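Actin binding protein family protein (Entamoeba histolytica HM-1:IMSS, PDB 6K2F) probably binds monomeric ADP-actin and inhibits actin polymerization, likely by sequestering G-actin, this chain being the N-terminal ADF-homology domain of the longer twinfilin. Local coordinates at residues L56-P61 and P87-V92. Residues are numbered along the deposited sequence; the frame is centred on the assembly and turned at random.
Sequences LVEGEP and PDRAKV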
ATOM      1  N   LEU A  56      -0.296  17.049   3.240  1.00 15.50           N
ATOM      2  CA  LEU A  56       0.058  18.179   4.128  1.00 16.19           C
ATOM      3  C   LEU A  56      -0.669  19.441   3.671  1.00 15.34           C
ATOM      4  O   LEU A  56      -0.915  19.641   2.455  1.00 17.62           O
ATOM      5  CB  LEU A  56       1.575  18.371   4.164  1.00 13.70           C
ATOM      6  CG  LEU A  56       2.384  17.160   4.649  1.00 14.91           C
ATOM      7  CD1 LEU A  56       3.878  17.456   4.653  1.00 18.80           C
ATOM      8  CD2 LEU A  56       1.938  16.716   6.042  1.00 15.34           C
ATOM      9  N   VAL A  57      -1.052  20.268   4.627  1.00 15.13           N
ATOM     10  CA  VAL A  57      -1.696  21.573   4.340  1.00 14.57           C
ATOM     11  C   VAL A  57      -0.773  22.655   4.890  1.00 13.26           C
ATOM     12  O   VAL A  57      -0.475  22.630   6.077  1.00 13.85           O
ATOM     13  CB  VAL A  57      -3.096  21.671   4.965  1.00 20.26           C
ATOM     14  CG1 VAL A  57      -3.688  23.034   4.712  1.00 20.04           C
ATOM     15  CG2 VAL A  57      -4.028  20.582   4.442  1.00 24.53           C
ATOM     16  N   GLU A  58      -0.287  23.543   4.033  1.00 13.99           N
ATOM     17  CA  GLU A  58       0.760  24.508   4.460  1.00 15.09           C
ATOM     18  C   GLU A  58       0.246  25.339   5.642  1.00 16.03           C
ATOM     19  O   GLU A  58      -0.895  25.851   5.594  1.00 15.15           O
ATOM     20  CB  GLU A  58       1.233  25.363   3.288  1.00 17.19           C
ATOM     21  CG  GLU A  58       2.400  26.276   3.642  1.00 14.62           C
ATOM     22  CD  GLU A  58       2.048  27.585   4.314  1.00 16.27           C
ATOM     23  OE1 GLU A  58       0.872  28.036   4.208  1.00 19.45           O
ATOM     24  OE2 GLU A  58       2.970  28.236   4.859  1.00 16.36           O
ATOM     25  N   GLY A  59       1.064  25.417   6.688  1.00 13.61           N
ATOM     26  CA  GLY A  59       0.782  26.210   7.900  1.00 16.10           C
ATOM     27  C   GLY A  59      -0.069  25.473   8.903  1.00 16.75           C
ATOM     28  O   GLY A  59      -0.249  26.044   9.993  1.00 20.43           O
ATOM     29  N   GLU A  60      -0.592  24.278   8.568  1.00 14.07           N
ATOM     30  CA  GLU A  60      -1.478  23.482   9.468  1.00 13.91           C
ATOM     31  C   GLU A  60      -0.699  22.273   9.968  1.00 13.96           C
ATOM     32  O   GLU A  60      -0.376  21.402   9.178  1.00 15.10           O
ATOM     33  CB  GLU A  60      -2.717  23.027   8.706  1.00 17.91           C
ATOM     34  CG  GLU A  60      -3.626  24.174   8.297  1.00 21.93           C
ATOM     35  CD  GLU A  60      -4.998  23.766   7.767  1.00 39.00           C
ATOM     36  OE1 GLU A  60      -5.322  22.548   7.768  1.00 46.35           O
ATOM     37  OE2 GLU A  60      -5.732  24.671   7.327  1.00 42.85           O
ATOM     38  N   PRO A  61      -0.364  22.180  11.271  1.00 13.41           N
ATOM     39  CA  PRO A  61       0.319  21.008  11.781  1.00 11.86           C
ATOM     40  C   PRO A  61      -0.508  19.744  11.536  1.00 12.61           C
ATOM     41  O   PRO A  61      -1.694  19.743  11.626  1.00 14.38           O
ATOM     42  CB  PRO A  61       0.534  21.300  13.264  1.00 15.82           C
ATOM     43  CG  PRO A  61       0.438  22.806  13.366  1.00 17.03           C
ATOM     44  CD  PRO A  61      -0.569  23.197  12.311  1.00 15.15           C
ATOM     45  N   PRO A  87       4.825  23.392  11.196  1.00 13.44           N
ATOM     46  CA  PRO A  87       5.407  24.568  10.560  1.00 13.72           C
ATOM     47  C   PRO A  87       5.665  25.705  11.552  1.00 15.89           C
ATOM     48  O   PRO A  87       4.876  25.887  12.457  1.00 17.04           O
ATOM     49  CB  PRO A  87       4.391  24.937   9.471  1.00 15.48           C
ATOM     50  CG  PRO A  87       3.084  24.314   9.926  1.00 13.00           C
ATOM     51  CD  PRO A  87       3.499  23.048  10.651  1.00 12.90           C
ATOM     52  N   ASP A  88       6.751  26.445  11.357  1.00 16.07           N
ATOM     53  CA  ASP A  88       7.230  27.486  12.299  1.00 16.13           C
ATOM     54  C   ASP A  88       6.180  28.591  12.434  1.00 18.81           C
ATOM     55  O   ASP A  88       6.156  29.233  13.498  1.00 19.97           O
ATOM     56  CB  ASP A  88       8.551  28.087  11.835  1.00 17.88           C
ATOM     57  CG  ASP A  88       9.757  27.195  11.999  1.00 25.12           C
ATOM     58  OD1 ASP A  88       9.714  26.296  12.867  1.00 25.76           O
ATOM     59  OD2 ASP A  88      10.749  27.445  11.281  1.00 26.33           O
ATOM     60  N   ARG A  89       5.359  28.842  11.405  1.00 17.58           N
ATOM     61  CA  ARG A  89       4.432  30.006  11.460  1.00 18.01           C
ATOM     62  C   ARG A  89       3.144  29.608  12.188  1.00 18.80           C
ATOM     63  O   ARG A  89       2.345  30.552  12.490  1.00 21.18           O
ATOM     64  CB  ARG A  89       4.110  30.573  10.075  1.00 18.26           C
ATOM     65  CG  ARG A  89       3.155  29.742   9.232  1.00 18.69           C
ATOM     66  CD  ARG A  89       2.983  30.434   7.890  1.00 19.79           C
ATOM     67  NE  ARG A  89       1.959  29.820   7.074  1.00 18.71           N
ATOM     68  CZ  ARG A  89       0.664  30.134   7.119  1.00 21.49           C
ATOM     69  NH1 ARG A  89       0.226  31.024   7.993  1.00 25.91           N
ATOM     70  NH2 ARG A  89      -0.185  29.511   6.321  1.00 25.52           N
ATOM     71  N   ALA A  90       2.940  28.334  12.513  1.00 20.57           N
ATOM     72  CA  ALA A  90       1.787  27.921  13.340  1.00 19.50           C
ATOM     73  C   ALA A  90       1.908  28.684  14.669  1.00 18.30           C
ATOM     74  O   ALA A  90       3.039  29.009  15.136  1.00 21.07           O
ATOM     75  CB  ALA A  90       1.733  26.429  13.517  1.00 18.70           C
ATOM     76  N   LYS A  91       0.776  29.049  15.255  1.00 20.57           N
ATOM     77  CA  LYS A  91       0.785  29.830  16.509  1.00 25.04           C
ATOM     78  C   LYS A  91       1.498  29.014  17.597  1.00 20.10           C
ATOM     79  O   LYS A  91       1.439  27.755  17.572  1.00 19.67           O
ATOM     80  CB  LYS A  91      -0.637  30.239  16.901  1.00 27.45           C
ATOM     81  CG  LYS A  91      -1.296  31.239  15.957  1.00 51.53           C
ATOM     82  CD  LYS A  91      -0.393  32.381  15.510  1.00 77.04           C
ATOM     83  CE  LYS A  91      -1.111  33.451  14.713  1.00 91.43           C
ATOM     84  NZ  LYS A  91      -1.339  33.034  13.309  1.00 95.47           N
ATOM     85  N   VAL A  92       2.127  29.709  18.546  1.00 21.34           N
ATOM     86  CA  VAL A  92       2.953  29.040  19.592  1.00 27.44           C
ATOM     87  C   VAL A  92       2.106  27.992  20.334  1.00 21.90           C
ATOM     88  O   VAL A  92       2.607  26.884  20.528  1.00 22.51           O
ATOM     89  CB  VAL A  92       3.613  30.055  20.539  1.00 30.13           C
ATOM     90  CG1 VAL A  92       4.227  29.367  21.744  1.00 34.63           C
ATOM     91  CG2 VAL A  92       4.661  30.883  19.810  1.00 36.37           C
TER
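Two beta turns of the ADF-homology fold face each other here: a type II turn, Val57 to Glu60, leading into strand 62-68, and a type I turn, Pro87 to Ala90, between strand 77-85 and helix 92-101. Each is closed by its own backbone bond, Glu60 N to Val57 O at 3.0 Å and Ala90 N to Pro87 O at 3.1 Å. Across them, Arg89 grips Glu58 side-on in a bidentate salt bridge: NH2 gives a hydrogen bond to OE1 of Glu58 at 2.8 Å, and NE of Arg89 gives one to OE2 of Glu58 at 2.9 Å. Both are fairly straight; the oxygens lie near the guanidinium plane, at its edge, but the donors approach from above the carboxylate plane, the two planes being 18° apart. The torsions explain the meeting: Arg89 starts from the crowded chi1 position (74°) and then runs extended to NE, whereas Glu58 leaves anti to its backbone N and bends at chi2 (-83°), so that the chains cross at about a right angle. Gly59 CA lies over one guanidinium face, 3.8 Å from Arg89 NH2, and the residue has a positive phi, which favours glycine. Beside the ion pair the contact turns apolar. Pro87 CG presses on Gly59 C at 3.5 Å, and the side chains of Pro87 and Pro61 cross at about a right angle, CD of Pro87 4.1 Å from CG of Pro61. Tyr98 of helix 92-101 also touches Pro61, while Tyr85 OH is hydrogen-bonded to Gly59 N, tying the glycine turn to strand 77-85. The Ala90 methyl completes the apolar patch, its CB 3.9 Å from Pro61 CG.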